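Local coordinates for protein starch synthase I (Hordeum vulgare, PDB 4HLN) that is a starch synthase, a member of the glycosyltransferase families with the GT-B fold, built from two Rossmann-like domains and carrying a bound glycan, at residues F347-V352 against N379-S384; A355-T360 against F622-V627. All blocks are in the same frame, centred on the assembly; numbering follows the deposited sequence.

Contact 1 (F347-V352 against N379-S384)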
ATOM      1  N   PHE A 347      -5.794  -3.936 -18.847  1.00 35.66           N
ATOM      2  CA  PHE A 347      -6.602  -4.325 -17.703  1.00 31.55           C
ATOM      3  C   PHE A 347      -6.851  -3.228 -16.685  1.00 33.35           C
ATOM      4  O   PHE A 347      -8.010  -2.910 -16.391  1.00 38.21           O
ATOM      5  CB  PHE A 347      -6.033  -5.562 -17.008  1.00 33.60           C
ATOM      6  CG  PHE A 347      -6.501  -6.867 -17.610  1.00 44.75           C
ATOM      7  CD1 PHE A 347      -6.750  -6.970 -18.979  1.00 41.03           C
ATOM      8  CD2 PHE A 347      -6.703  -7.986 -16.809  1.00 50.61           C
ATOM      9  CE1 PHE A 347      -7.165  -8.167 -19.536  1.00 39.20           C
ATOM     10  CE2 PHE A 347      -7.123  -9.184 -17.355  1.00 47.03           C
ATOM     11  CZ  PHE A 347      -7.353  -9.276 -18.726  1.00 44.97           C
ATOM     12  N   LEU A 348      -5.776  -2.676 -16.129  1.00 35.44           N
ATOM     13  CA  LEU A 348      -5.889  -1.652 -15.097  1.00 32.14           C
ATOM     14  C   LEU A 348      -6.687  -0.470 -15.619  1.00 42.92           C
ATOM     15  O   LEU A 348      -7.580   0.043 -14.937  1.00 43.02           O
ATOM     16  CB  LEU A 348      -4.502  -1.194 -14.662  1.00 40.79           C
ATOM     17  CG  LEU A 348      -4.447  -0.440 -13.341  1.00 34.87           C
ATOM     18  CD1 LEU A 348      -4.929  -1.363 -12.265  1.00 32.78           C
ATOM     19  CD2 LEU A 348      -3.030  -0.002 -13.032  1.00 42.19           C
ATOM     20  N   LYS A 349      -6.364  -0.047 -16.842  1.00 33.88           N
ATOM     21  CA  LYS A 349      -7.093   1.025 -17.489  1.00 38.98           C
ATOM     22  C   LYS A 349      -8.599   0.722 -17.528  1.00 42.50           C
ATOM     23  O   LYS A 349      -9.423   1.585 -17.239  1.00 48.98           O
ATOM     24  CB  LYS A 349      -6.551   1.240 -18.901  1.00 36.47           C
ATOM     25  CG  LYS A 349      -7.193   2.387 -19.664  1.00 29.93           C
ATOM     26  CD  LYS A 349      -8.357   1.922 -20.530  1.00 31.44           C
ATOM     27  CE  LYS A 349      -8.904   3.059 -21.412  1.00 35.89           C
ATOM     28  NZ  LYS A 349      -9.977   2.608 -22.358  1.00 37.02           N
ATOM     29  N   GLY A 350      -8.937  -0.509 -17.900  1.00 33.90           N
ATOM     30  CA  GLY A 350     -10.311  -0.973 -17.964  1.00 40.27           C
ATOM     31  C   GLY A 350     -11.059  -0.810 -16.656  1.00 43.67           C
ATOM     32  O   GLY A 350     -12.221  -0.395 -16.637  1.00 46.09           O
ATOM     33  N   ALA A 351     -10.381  -1.127 -15.558  1.00 38.26           N
ATOM     34  CA  ALA A 351     -10.945  -0.937 -14.229  1.00 34.34           C
ATOM     35  C   ALA A 351     -11.051   0.536 -13.868  1.00 41.35           C
ATOM     36  O   ALA A 351     -12.015   0.946 -13.243  1.00 44.09           O
ATOM     37  CB  ALA A 351     -10.108  -1.650 -13.192  1.00 28.89           C
ATOM     38  N   VAL A 352     -10.054   1.331 -14.241  1.00 39.75           N
ATOM     39  CA  VAL A 352     -10.064   2.744 -13.884  1.00 38.65           C
ATOM     40  C   VAL A 352     -11.280   3.377 -14.519  1.00 43.56           C
ATOM     41  O   VAL A 352     -11.929   4.270 -13.961  1.00 44.13           O
ATOM     42  CB  VAL A 352      -8.805   3.456 -14.383  1.00 41.62           C
ATOM     43  CG1 VAL A 352      -9.086   4.924 -14.585  1.00 43.03           C
ATOM     44  CG2 VAL A 352      -7.662   3.254 -13.412  1.00 33.23           C
ATOM     45  N   ASN A 379      -2.194   8.835 -16.186  1.00 54.67           N
ATOM     46  CA  ASN A 379      -2.348   9.903 -15.215  1.00 46.75           C
ATOM     47  C   ASN A 379      -3.549  10.810 -15.522  1.00 49.77           C
ATOM     48  O   ASN A 379      -4.314  11.178 -14.631  1.00 55.24           O
ATOM     49  CB  ASN A 379      -1.065  10.714 -15.119  1.00 49.27           C
ATOM     50  CG  ASN A 379      -0.970  11.498 -13.831  1.00 66.82           C
ATOM     51  OD1 ASN A 379      -1.963  11.677 -13.122  1.00 71.30           O
ATOM     52  ND2 ASN A 379       0.232  11.972 -13.514  1.00 73.42           N
ATOM     53  N   GLU A 380      -3.719  11.166 -16.784  1.00 45.33           N
ATOM     54  CA  GLU A 380      -4.849  11.990 -17.167  1.00 57.00           C
ATOM     55  C   GLU A 380      -6.164  11.247 -16.956  1.00 57.77           C
ATOM     56  O   GLU A 380      -7.178  11.829 -16.565  1.00 58.93           O
ATOM     57  CB  GLU A 380      -4.691  12.461 -18.608  1.00 66.96           C
ATOM     58  CG  GLU A 380      -3.805  13.686 -18.717  1.00 86.35           C
ATOM     59  CD  GLU A 380      -2.979  13.702 -19.987  1.00109.84           C
ATOM     60  OE1 GLU A 380      -2.168  14.642 -20.152  1.00109.19           O
ATOM     61  OE2 GLU A 380      -3.138  12.775 -20.813  1.00120.71           O
ATOM     62  N   LEU A 381      -6.131   9.946 -17.200  1.00 55.75           N
ATOM     63  CA  LEU A 381      -7.288   9.098 -16.975  1.00 45.68           C
ATOM     64  C   LEU A 381      -7.695   9.131 -15.505  1.00 47.63           C
ATOM     65  O   LEU A 381      -8.841   9.403 -15.178  1.00 53.73           O
ATOM     66  CB  LEU A 381      -6.954   7.675 -17.382  1.00 43.20           C
ATOM     67  CG  LEU A 381      -8.166   6.832 -17.727  1.00 52.28           C
ATOM     68  CD1 LEU A 381      -8.996   7.563 -18.760  1.00 43.59           C
ATOM     69  CD2 LEU A 381      -7.707   5.497 -18.252  1.00 67.29           C
ATOM     70  N   LEU A 382      -6.740   8.849 -14.626  1.00 35.51           N
ATOM     71  CA  LEU A 382      -6.955   8.953 -13.197  1.00 39.50           C
ATOM     72  C   LEU A 382      -7.538  10.291 -12.794  1.00 51.82           C
ATOM     73  O   LEU A 382      -8.544  10.341 -12.086  1.00 56.76           O
ATOM     74  CB  LEU A 382      -5.653   8.748 -12.434  1.00 42.45           C
ATOM     75  CG  LEU A 382      -5.090   7.332 -12.405  1.00 53.60           C
ATOM     76  CD1 LEU A 382      -3.809   7.306 -11.601  1.00 53.75           C
ATOM     77  CD2 LEU A 382      -6.084   6.346 -11.840  1.00 41.54           C
ATOM     78  N   SER A 383      -6.898  11.375 -13.220  1.00 47.27           N
ATOM     79  CA  SER A 383      -7.322  12.694 -12.769  1.00 53.00           C
ATOM     80  C   SER A 383      -8.667  13.065 -13.381  1.00 58.31           C
ATOM     81  O   SER A 383      -9.386  13.921 -12.852  1.00 64.35           O
ATOM     82  CB  SER A 383      -6.262  13.755 -13.047  1.00 57.82           C
ATOM     83  OG  SER A 383      -5.853  13.710 -14.393  1.00 69.00           O
ATOM     84  N   SER A 384      -9.027  12.394 -14.472  1.00 43.64           N
ATOM     85  CA  SER A 384     -10.371  12.559 -15.019  1.00 45.11           C
ATOM     86  C   SER A 384     -11.428  11.963 -14.067  1.00 51.66           C
ATOM     87  O   SER A 384     -12.607  12.280 -14.162  1.00 61.29           O
ATOM     88  CB  SER A 384     -10.474  11.942 -16.422  1.00 44.24           C
ATOM     89  OG  SER A 384     -11.040  10.633 -16.387  1.00 53.27           O
TER
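Val352 on helix 347-354 meets Leu381 and Leu382 on helix 376-384 in the helical layer of the N-terminal Rossmann-like domain. Helix 376-384 belongs to the beta-alpha-beta crossover from strand 357-360 to the neighbouring parallel strand 389-391, while helix 347-354 leads directly into the first of these strands. The two helical segments run in nearly the same direction, 19° apart, with axes 10.7 Å from each other at closest approach, a separation bridged by aliphatic side chains. Val352 does most of the bridging with its two methyls. CG1, which lies anti to the backbone N, reaches the branch carbon CG of Leu381 at 3.8 Å and its CD2 at 4.0 Å. CG2 turns instead to Leu382, whose CD2 branch turns off the line of the chain while CD1 runs on anti to CA, and lies 3.8 Å from Val352 CG2, the two side chains crossing at about a right angle. Val352 thus faces two consecutive leucines, one with each methyl, with Leu382 also resting on Ser362. The CD2 methyl of Leu381 goes further and touches the aliphatic part of Lys349, approaching CG at 3.5 Å, again nearly perpendicular to the chain it meets. A bend at chi2 of Lys349 (-94°) redirects the rest of that side chain, whose NZ is hydrogen-bonded to the carbonyl oxygen of Glu327; the lysine therefore offers methylenes to the leucine while its buried amino group is satisfied elsewhere. Trp328 touches both Lys349 and Leu381. Near the C-terminal end of each segment, polar groups secure backbone carbonyls: Val352 O accepts a bond from Arg385 NH1, and Ser384 OG donates to Leu381 O over 2.8 Å, in the carbonyl plane on a lone pair, with a C=O...OG angle of 136°.

Contact 2 (A355-T360 against F622-V627)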
ATOM      1  N   ALA A 355     -14.647   1.153 -12.525  1.00 48.08           N
ATOM      2  CA  ALA A 355     -14.802   0.956 -11.088  1.00 43.16           C
ATOM      3  C   ALA A 355     -15.650   2.074 -10.541  1.00 42.27           C
ATOM      4  O   ALA A 355     -15.838   3.085 -11.201  1.00 48.54           O
ATOM      5  CB  ALA A 355     -13.450   0.950 -10.400  1.00 28.18           C
ATOM      6  N   ASP A 356     -16.144   1.913  -9.322  1.00 41.94           N
ATOM      7  CA  ASP A 356     -16.986   2.946  -8.733  1.00 44.81           C
ATOM      8  C   ASP A 356     -16.183   3.935  -7.899  1.00 48.80           C
ATOM      9  O   ASP A 356     -16.333   5.144  -8.057  1.00 52.73           O
ATOM     10  CB  ASP A 356     -18.138   2.310  -7.960  1.00 39.71           C
ATOM     11  CG  ASP A 356     -19.031   1.471  -8.865  1.00 52.03           C
ATOM     12  OD1 ASP A 356     -19.379   1.959  -9.966  1.00 52.89           O
ATOM     13  OD2 ASP A 356     -19.351   0.318  -8.503  1.00 52.28           O
ATOM     14  N   ARG A 357     -15.324   3.415  -7.032  1.00 44.42           N
ATOM     15  CA  ARG A 357     -14.353   4.231  -6.321  1.00 47.55           C
ATOM     16  C   ARG A 357     -12.944   3.731  -6.647  1.00 46.28           C
ATOM     17  O   ARG A 357     -12.779   2.608  -7.105  1.00 47.72           O
ATOM     18  CB  ARG A 357     -14.577   4.153  -4.805  1.00 45.41           C
ATOM     19  CG  ARG A 357     -15.964   4.521  -4.308  1.00 36.53           C
ATOM     20  CD  ARG A 357     -16.278   5.974  -4.474  1.00 49.82           C
ATOM     21  NE  ARG A 357     -15.284   6.844  -3.859  1.00 56.65           N
ATOM     22  CZ  ARG A 357     -15.479   8.141  -3.635  1.00 54.92           C
ATOM     23  NH1 ARG A 357     -16.650   8.700  -3.961  1.00 45.47           N
ATOM     24  NH2 ARG A 357     -14.512   8.873  -3.078  1.00 43.59           N
ATOM     25  N   ILE A 358     -11.931   4.558  -6.399  1.00 38.60           N
ATOM     26  CA  ILE A 358     -10.547   4.169  -6.638  1.00 35.14           C
ATOM     27  C   ILE A 358      -9.635   4.574  -5.498  1.00 44.50           C
ATOM     28  O   ILE A 358      -9.555   5.749  -5.140  1.00 54.22           O
ATOM     29  CB  ILE A 358      -9.987   4.816  -7.912  1.00 36.45           C
ATOM     30  CG1 ILE A 358     -10.817   4.393  -9.121  1.00 32.85           C
ATOM     31  CG2 ILE A 358      -8.493   4.456  -8.089  1.00 29.81           C
ATOM     32  CD1 ILE A 358     -10.447   5.059 -10.375  1.00 27.88           C
ATOM     33  N   VAL A 359      -8.942   3.594  -4.937  1.00 36.30           N
ATOM     34  CA  VAL A 359      -7.948   3.844  -3.907  1.00 34.62           C
ATOM     35  C   VAL A 359      -6.568   3.600  -4.502  1.00 39.03           C
ATOM     36  O   VAL A 359      -6.259   2.507  -4.971  1.00 48.50           O
ATOM     37  CB  VAL A 359      -8.163   2.916  -2.701  1.00 37.92           C
ATOM     38  CG1 VAL A 359      -7.043   3.083  -1.694  1.00 36.98           C
ATOM     39  CG2 VAL A 359      -9.523   3.191  -2.060  1.00 32.79           C
ATOM     40  N   THR A 360      -5.726   4.619  -4.485  1.00 36.05           N
ATOM     41  CA  THR A 360      -4.509   4.539  -5.273  1.00 40.68           C
ATOM     42  C   THR A 360      -3.275   5.051  -4.550  1.00 40.83           C
ATOM     43  O   THR A 360      -3.331   6.045  -3.834  1.00 46.64           O
ATOM     44  CB  THR A 360      -4.688   5.298  -6.593  1.00 48.31           C
ATOM     45  OG1 THR A 360      -3.408   5.562  -7.173  1.00 54.98           O
ATOM     46  CG2 THR A 360      -5.407   6.609  -6.345  1.00 48.08           C
ATOM     47  N   PHE A 622     -16.836   2.920   0.829  1.00 35.18           N
ATOM     48  CA  PHE A 622     -17.884   2.010   0.347  1.00 44.52           C
ATOM     49  C   PHE A 622     -19.255   2.617   0.446  1.00 42.63           C
ATOM     50  O   PHE A 622     -20.111   2.339  -0.381  1.00 46.95           O
ATOM     51  CB  PHE A 622     -17.892   0.696   1.122  1.00 47.97           C
ATOM     52  CG  PHE A 622     -16.576  -0.011   1.114  1.00 57.80           C
ATOM     53  CD1 PHE A 622     -15.661   0.218   0.098  1.00 56.63           C
ATOM     54  CD2 PHE A 622     -16.242  -0.888   2.127  1.00 51.24           C
ATOM     55  CE1 PHE A 622     -14.439  -0.421   0.087  1.00 49.60           C
ATOM     56  CE2 PHE A 622     -15.020  -1.526   2.130  1.00 52.66           C
ATOM     57  CZ  PHE A 622     -14.115  -1.297   1.109  1.00 49.31           C
ATOM     58  N   GLU A 623     -19.477   3.434   1.467  1.00 41.68           N
ATOM     59  CA  GLU A 623     -20.784   4.052   1.620  1.00 50.18           C
ATOM     60  C   GLU A 623     -21.066   5.032   0.495  1.00 57.98           C
ATOM     61  O   GLU A 623     -22.141   4.982  -0.131  1.00 55.00           O
ATOM     62  CB  GLU A 623     -20.951   4.677   3.000  1.00 50.74           C
ATOM     63  CG  GLU A 623     -21.223   3.598   4.054  1.00 76.51           C
ATOM     64  CD  GLU A 623     -22.256   2.547   3.580  1.00 91.01           C
ATOM     65  OE1 GLU A 623     -23.272   2.933   2.948  1.00103.60           O
ATOM     66  OE2 GLU A 623     -22.049   1.334   3.833  1.00 71.60           O
ATOM     67  N   TRP A 624     -20.087   5.890   0.212  1.00 41.98           N
ATOM     68  CA  TRP A 624     -20.151   6.724  -0.975  1.00 41.95           C
ATOM     69  C   TRP A 624     -20.439   5.909  -2.239  1.00 51.91           C
ATOM     70  O   TRP A 624     -21.237   6.327  -3.071  1.00 54.30           O
ATOM     71  CB  TRP A 624     -18.855   7.465  -1.156  1.00 47.89           C
ATOM     72  CG  TRP A 624     -18.625   8.459  -0.118  1.00 56.59           C
ATOM     73  CD1 TRP A 624     -19.569   9.130   0.600  1.00 57.20           C
ATOM     74  CD2 TRP A 624     -17.359   8.917   0.347  1.00 56.70           C
ATOM     75  NE1 TRP A 624     -18.965   9.990   1.487  1.00 61.05           N
ATOM     76  CE2 TRP A 624     -17.605   9.877   1.349  1.00 64.13           C
ATOM     77  CE3 TRP A 624     -16.041   8.611   0.013  1.00 58.80           C
ATOM     78  CZ2 TRP A 624     -16.576  10.538   2.017  1.00 58.38           C
ATOM     79  CZ3 TRP A 624     -15.018   9.266   0.681  1.00 64.31           C
ATOM     80  CH2 TRP A 624     -15.293  10.215   1.672  1.00 59.50           C
ATOM     81  N   ALA A 625     -19.802   4.750  -2.383  1.00 37.16           N
ATOM     82  CA  ALA A 625     -19.989   3.970  -3.598  1.00 37.29           C
ATOM     83  C   ALA A 625     -21.414   3.486  -3.719  1.00 43.63           C
ATOM     84  O   ALA A 625     -22.003   3.529  -4.805  1.00 45.99           O
ATOM     85  CB  ALA A 625     -19.034   2.795  -3.653  1.00 38.06           C
ATOM     86  N   PHE A 626     -21.966   3.026  -2.598  1.00 49.54           N
ATOM     87  CA  PHE A 626     -23.305   2.449  -2.601  1.00 54.99           C
ATOM     88  C   PHE A 626     -24.359   3.514  -2.799  1.00 59.94           C
ATOM     89  O   PHE A 626     -25.326   3.312  -3.521  1.00 55.10           O
ATOM     90  CB  PHE A 626     -23.579   1.684  -1.317  1.00 44.77           C
ATOM     91  CG  PHE A 626     -22.996   0.312  -1.303  1.00 41.13           C
ATOM     92  CD1 PHE A 626     -23.450  -0.650  -2.184  1.00 40.77           C
ATOM     93  CD2 PHE A 626     -21.992  -0.020  -0.412  1.00 46.17           C
ATOM     94  CE1 PHE A 626     -22.921  -1.925  -2.179  1.00 39.26           C
ATOM     95  CE2 PHE A 626     -21.454  -1.288  -0.400  1.00 49.43           C
ATOM     96  CZ  PHE A 626     -21.927  -2.247  -1.283  1.00 50.92           C
ATOM     97  N   VAL A 627     -24.156   4.658  -2.162  1.00 69.41           N
ATOM     98  CA  VAL A 627     -25.082   5.769  -2.299  1.00 69.38           C
ATOM     99  C   VAL A 627     -25.193   6.264  -3.750  1.00 65.74           C
ATOM    100  O   VAL A 627     -26.282   6.607  -4.206  1.00 61.33           O
ATOM    101  CB  VAL A 627     -24.690   6.926  -1.374  1.00 68.67           C
ATOM    102  CG1 VAL A 627     -25.385   8.195  -1.815  1.00 68.37           C
ATOM    103  CG2 VAL A 627     -25.017   6.576   0.083  1.00 60.02           C
TER
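Arg357 and Trp624 make a strand-to-helix contact on the N-terminal Rossmann-like domain, where the C-terminal helix 611-627 lies beside strand 357-360 of the central mixed sheet. Arg357 supplies most of the strand's share. Its CG packs on the small side chain of Ala625, 3.6 Å from CB, and the rest of the chain folds over at chi2 (-69°) and chi3 (-54°) so that the guanidinium comes up to the six-membered ring of Trp624 rather than extending away from the helix. Trp624 CE3 sits over one face of that group, 3.4 Å above its plane but displaced toward the rim; NH2 is its nearest atom at 3.5 Å, with CZ at 3.7 Å. The neighbouring ring atom CZ3 also lies 3.8 Å from NH2. The two planes are inclined by 39°, so the guanidinium and the indole overlap obliquely at one corner instead of stacking flat. NH1 meets the aliphatic root of the same residue, lying 3.8 Å from Trp624 CB. A hydrogen bond from NH2 to Asn390 OD1, on the adjoining strand 389-391, helps fix the rotation of the guanidinium, and the side chain of Trp624 touches Asn390 too. One residue earlier, Asp356 brings its CB to 4.4 Å from Ala625 CB. Its carboxylate points to other partners: OD1 takes the backbone N of Tyr631, just beyond the helix, and OD2 that of Ser295 on the next strand. The same aspartate thus links the sheet to the C-terminal tail, and Arg294 NE adds a hydrogen bond to Ala625 O. Such a return of the last helix, from the C-terminal domain onto the N-terminal one, is a well-known feature of the GT-B fold.

How the contacts relate
From the N terminus, the chain passes along helix 347-354 straight into strand 357-360, then through helices 367-374 and 376-384, whose return completes contact 1 as a local loop within the N-terminal domain. Contact 2 closes far later: after segment 355-360, 261 residues, including the whole C-terminal Rossmann-like sheet, separate it from 622-627, at the end of helix 611-627. The segments alternate along the chain, so the two closures cross rather than nest. Their centres lie 15 Å apart and they touch where Val352 O is 4.0 Å from Ile358 CD1. Contact 1 joins helices that precede and follow strand 357-360 in the chain, and contact 2 ties that strand to the chain's last helix.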